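Local coordinates for protein sulfotransferase (Alicyclobacillus acidocaldarius subsp. acidocaldarius, PDB 3RNL) that probably transfers sulfuryl groups to an acceptor substrate and binds magnesium, at residues Y161-L175 with F282-I294. Numbering follows the deposited sequence.
Sequences YRAVGLYAAQVKRYL and FFAPDVARLEALI
Ala168 faces Leu290 with their CA atoms 4.6 Å apart where helix 167-175 runs nearly parallel to helix 282-294, the short axes inclined by 25° and closest at 8.6 Å. The two helices pack side by side within the alpha-beta-alpha sandwich of the P-loop-like sulfotransferase fold, and Tyr167 and Leu290 both also touch Leu116 of the central parallel sheet. Ala168 forms a knob in a hole lined by Asp286, Arg289, Leu290 and Leu293.

Asp286 reaches the start of the first helix because its CG stands anti to the backbone N (chi1 -162°). Its OD2 accepts a nearly straight hydrogen bond from Ala168 N (3.0 Å, 167°) on the syn side, tilted slightly out of the carboxylate plane, and also takes one from a water donating to Gly165 O. In the conformer of Arg289 described here, NH2 forms a salt bridge at the anti lone pair of OD1, and a second water ties OD1 to Leu166 O and Ala169 N. With an alanine here in place of the aspartate, Ala168 N would probably lose its acceptor and both waters their carboxylate.

Leu290 CD2 meets the ring edge of Tyr167, whose hydroxyl bonds to Arg117 O; farther along, Val171 and Ile294 cross at about a right angle, CG1 meeting CG2. Toward the other end, Leu166 CD2 packs against Asp286 CB and Phe283 CD1, and the Phe283 ring edge abuts Arg162 O. Arg162 then lays its extended chain over one face of Phe282: the guanidinium stands upright to the ring in a cation-pi contact, with CD 3.9 Å from the ring centroid.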
# COMPACT_ATOMS: atom_id res chain seq x y z
N TYR A 161 5.87 12.27 -3.24
CA TYR A 161 6.92 11.32 -3.53
C TYR A 161 7.62 10.96 -2.24
O TYR A 161 7.87 9.78 -1.97
CB TYR A 161 7.92 11.93 -4.49
CG TYR A 161 7.31 12.21 -5.84
CD1 TYR A 161 6.78 11.19 -6.60
CD2 TYR A 161 7.29 13.50 -6.36
CE1 TYR A 161 6.21 11.44 -7.84
CE2 TYR A 161 6.73 13.77 -7.59
CZ TYR A 161 6.20 12.73 -8.33
OH TYR A 161 5.65 13.01 -9.57
N ARG A 162 7.96 11.98 -1.48
CA ARG A 162 8.66 11.79 -0.21
C ARG A 162 7.73 11.33 0.91
O ARG A 162 8.05 10.38 1.63
CB ARG A 162 9.39 13.08 0.21
CG ARG A 162 10.65 13.41 -0.61
CD ARG A 162 11.18 14.82 -0.25
NE ARG A 162 12.63 14.94 -0.46
CZ ARG A 162 13.19 15.42 -1.56
NH1 ARG A 162 12.44 15.84 -2.57
NH2 ARG A 162 14.52 15.50 -1.66
N ALA A 163 6.59 12.00 1.08
CA ALA A 163 5.78 11.75 2.27
C ALA A 163 5.31 10.30 2.33
O ALA A 163 5.30 9.67 3.40
CB ALA A 163 4.58 12.70 2.32
N VAL A 164 4.93 9.76 1.19
CA VAL A 164 4.39 8.40 1.15
C VAL A 164 5.48 7.34 1.39
O VAL A 164 5.20 6.23 1.86
CB VAL A 164 3.61 8.16 -0.18
CG1 VAL A 164 3.35 6.69 -0.42
CG2 VAL A 164 2.31 8.96 -0.13
N GLY A 165 6.72 7.70 1.10
CA GLY A 165 7.84 6.80 1.29
C GLY A 165 8.45 6.84 2.69
O GLY A 165 9.37 6.05 2.97
N LEU A 166 7.97 7.70 3.59
CA LEU A 166 8.59 7.61 4.90
C LEU A 166 7.74 6.63 5.68
O LEU A 166 6.89 6.99 6.51
CB LEU A 166 8.51 9.00 5.56
CG LEU A 166 9.39 10.09 4.91
CD1 LEU A 166 8.97 11.51 5.34
CD2 LEU A 166 10.84 9.83 5.28
N TYR A 167 8.19 5.38 5.64
CA TYR A 167 7.34 4.27 6.06
C TYR A 167 7.32 4.09 7.56
O TYR A 167 6.37 3.51 8.10
CB TYR A 167 7.82 2.95 5.47
CG TYR A 167 7.88 2.86 3.96
CD1 TYR A 167 6.81 3.25 3.15
CD2 TYR A 167 9.01 2.34 3.35
CE1 TYR A 167 6.89 3.12 1.74
CE2 TYR A 167 9.10 2.22 1.97
CZ TYR A 167 8.04 2.61 1.17
OH TYR A 167 8.15 2.46 -0.19
N ALA A 168 8.39 4.50 8.23
CA ALA A 168 8.60 4.02 9.60
C ALA A 168 7.40 4.36 10.49
O ALA A 168 6.86 3.49 11.18
CB ALA A 168 9.88 4.60 10.20
N ALA A 169 6.99 5.62 10.50
CA ALA A 169 5.88 5.99 11.38
C ALA A 169 4.57 5.34 10.96
O ALA A 169 3.70 5.07 11.80
CB ALA A 169 5.72 7.52 11.44
N GLN A 170 4.40 5.13 9.66
CA GLN A 170 3.17 4.54 9.13
C GLN A 170 3.07 3.09 9.57
O GLN A 170 2.02 2.63 10.00
CB GLN A 170 3.17 4.59 7.60
CG GLN A 170 3.32 6.03 7.06
CD GLN A 170 3.45 6.06 5.54
OE1 GLN A 170 2.73 5.35 4.85
NE2 GLN A 170 4.34 6.90 5.02
N VAL A 171 4.17 2.36 9.43
CA VAL A 171 4.20 0.96 9.86
C VAL A 171 4.06 0.86 11.39
O VAL A 171 3.32 -0.00 11.91
CB VAL A 171 5.49 0.28 9.37
CG1 VAL A 171 5.62 -1.12 9.96
CG2 VAL A 171 5.51 0.24 7.82
N LYS A 172 4.74 1.76 12.11
CA LYS A 172 4.63 1.73 13.57
C LYS A 172 3.17 1.84 14.02
O LYS A 172 2.74 1.17 14.95
CB LYS A 172 5.44 2.85 14.22
CG LYS A 172 5.32 2.83 15.76
CD LYS A 172 6.17 3.92 16.40
CE LYS A 172 6.19 3.79 17.94
NZ LYS A 172 4.91 4.27 18.58
N ARG A 173 2.41 2.70 13.36
CA ARG A 173 1.00 2.87 13.75
C ARG A 173 0.24 1.54 13.63
O ARG A 173 -0.55 1.20 14.51
CB ARG A 173 0.33 3.98 12.92
CG ARG A 173 -1.13 4.29 13.28
CD ARG A 173 -1.33 4.78 14.72
NE ARG A 173 -0.39 5.83 15.15
CZ ARG A 173 -0.54 7.12 14.92
NH1 ARG A 173 0.36 8.00 15.38
NH2 ARG A 173 -1.59 7.56 14.21
N TYR A 174 0.47 0.79 12.55
CA TYR A 174 -0.18 -0.52 12.42
C TYR A 174 0.31 -1.53 13.44
O TYR A 174 -0.49 -2.30 13.99
CB TYR A 174 -0.04 -1.09 11.00
CG TYR A 174 -1.10 -0.52 10.08
CD1 TYR A 174 -2.33 -1.18 9.91
CD2 TYR A 174 -0.92 0.70 9.44
CE1 TYR A 174 -3.32 -0.66 9.08
CE2 TYR A 174 -1.91 1.23 8.60
CZ TYR A 174 -3.11 0.56 8.44
OH TYR A 174 -4.10 1.09 7.63
N LEU A 175 1.62 -1.55 13.68
CA LEU A 175 2.15 -2.48 14.70
C LEU A 175 1.61 -2.13 16.08
O LEU A 175 1.30 -3.03 16.89
CB LEU A 175 3.67 -2.46 14.73
CG LEU A 175 4.31 -3.02 13.45
CD1 LEU A 175 5.80 -2.73 13.42
CD2 LEU A 175 4.07 -4.51 13.39
N PHE A 282 18.05 11.22 1.88
CA PHE A 282 16.85 11.78 2.49
C PHE A 282 16.09 10.75 3.32
O PHE A 282 15.67 11.03 4.45
CB PHE A 282 15.90 12.35 1.43
CG PHE A 282 14.56 12.75 2.00
CD1 PHE A 282 14.42 13.96 2.66
CD2 PHE A 282 13.46 11.90 1.90
CE1 PHE A 282 13.19 14.33 3.21
CE2 PHE A 282 12.24 12.25 2.44
CZ PHE A 282 12.10 13.47 3.10
N PHE A 283 15.92 9.56 2.76
CA PHE A 283 15.15 8.49 3.42
C PHE A 283 15.96 7.72 4.46
O PHE A 283 15.39 6.98 5.26
CB PHE A 283 14.61 7.49 2.38
CG PHE A 283 13.52 8.05 1.50
CD1 PHE A 283 12.29 8.39 2.04
CD2 PHE A 283 13.72 8.23 0.14
CE1 PHE A 283 11.26 8.90 1.23
CE2 PHE A 283 12.71 8.75 -0.68
CZ PHE A 283 11.48 9.08 -0.12
N ALA A 284 17.28 7.89 4.45
CA ALA A 284 18.15 7.03 5.27
C ALA A 284 17.81 6.98 6.77
O ALA A 284 17.77 5.89 7.36
CB ALA A 284 19.63 7.37 5.07
N PRO A 285 17.55 8.14 7.40
CA PRO A 285 17.23 8.04 8.83
C PRO A 285 15.92 7.28 9.07
O PRO A 285 15.81 6.52 10.04
CB PRO A 285 17.10 9.51 9.27
CG PRO A 285 17.96 10.28 8.24
CD PRO A 285 17.70 9.54 6.95
N ASP A 286 14.94 7.48 8.19
CA ASP A 286 13.66 6.78 8.33
C ASP A 286 13.85 5.28 8.09
O ASP A 286 13.24 4.45 8.77
CB ASP A 286 12.62 7.35 7.37
CG ASP A 286 11.21 6.98 7.76
OD1 ASP A 286 10.67 7.60 8.71
OD2 ASP A 286 10.64 6.06 7.13
N VAL A 287 14.69 4.94 7.12
CA VAL A 287 14.97 3.53 6.83
C VAL A 287 15.63 2.85 8.04
O VAL A 287 15.29 1.71 8.39
CB VAL A 287 15.85 3.37 5.56
CG1 VAL A 287 16.38 1.92 5.43
CG2 VAL A 287 15.06 3.79 4.32
N ALA A 288 16.54 3.55 8.70
CA ALA A 288 17.19 2.98 9.88
C ALA A 288 16.19 2.72 11.00
O ALA A 288 16.28 1.70 11.71
CB ALA A 288 18.35 3.87 10.36
N ARG A 289 15.25 3.64 11.17
CA ARG A 289 14.18 3.47 12.16
C ARG A 289 13.29 2.28 11.80
O ARG A 289 12.86 1.51 12.66
CB ARG A 289 13.33 4.73 12.27
CG ARG A 289 14.06 5.92 12.91
CD ARG A 289 13.10 7.07 13.25
NE ARG A 289 12.52 7.71 12.07
CZ ARG A 289 13.06 8.75 11.44
NH1 ARG A 289 14.19 9.28 11.88
NH2 ARG A 289 12.46 9.27 10.38
N LEU A 290 13.00 2.15 10.51
CA LEU A 290 12.16 1.07 10.02
C LEU A 290 12.81 -0.30 10.27
O LEU A 290 12.11 -1.25 10.65
CB LEU A 290 11.86 1.27 8.52
CG LEU A 290 11.01 0.22 7.81
CD1 LEU A 290 9.60 0.23 8.37
CD2 LEU A 290 10.99 0.50 6.28
N GLU A 291 14.12 -0.41 10.05
CA GLU A 291 14.83 -1.67 10.28
C GLU A 291 14.57 -2.19 11.69
O GLU A 291 14.27 -3.37 11.90
CB GLU A 291 16.34 -1.50 10.09
CG GLU A 291 16.77 -1.30 8.66
CD GLU A 291 18.28 -1.17 8.50
OE1 GLU A 291 18.94 -0.64 9.43
OE2 GLU A 291 18.80 -1.62 7.46
N ALA A 292 14.69 -1.29 12.66
CA ALA A 292 14.48 -1.66 14.06
C ALA A 292 13.02 -2.04 14.33
O ALA A 292 12.74 -2.90 15.17
CB ALA A 292 14.91 -0.53 14.97
N LEU A 293 12.10 -1.38 13.64
CA LEU A 293 10.67 -1.67 13.83
C LEU A 293 10.29 -3.05 13.31
O LEU A 293 9.60 -3.80 13.99
CB LEU A 293 9.79 -0.62 13.12
CG LEU A 293 9.57 0.71 13.84
CD1 LEU A 293 8.87 1.70 12.92
CD2 LEU A 293 8.76 0.51 15.12
N ILE A 294 10.73 -3.37 12.10
CA ILE A 294 10.34 -4.63 11.45
C ILE A 294 11.34 -5.77 11.63
O ILE A 294 11.16 -6.85 11.07
CB ILE A 294 10.01 -4.44 9.95
CG1 ILE A 294 11.27 -4.10 9.14
CG2 ILE A 294 8.95 -3.33 9.77
CD1 ILE A 294 11.02 -4.06 7.62
O HOH W 1 11.47 5.11 4.66
O HOH W 2 8.18 7.88 9.23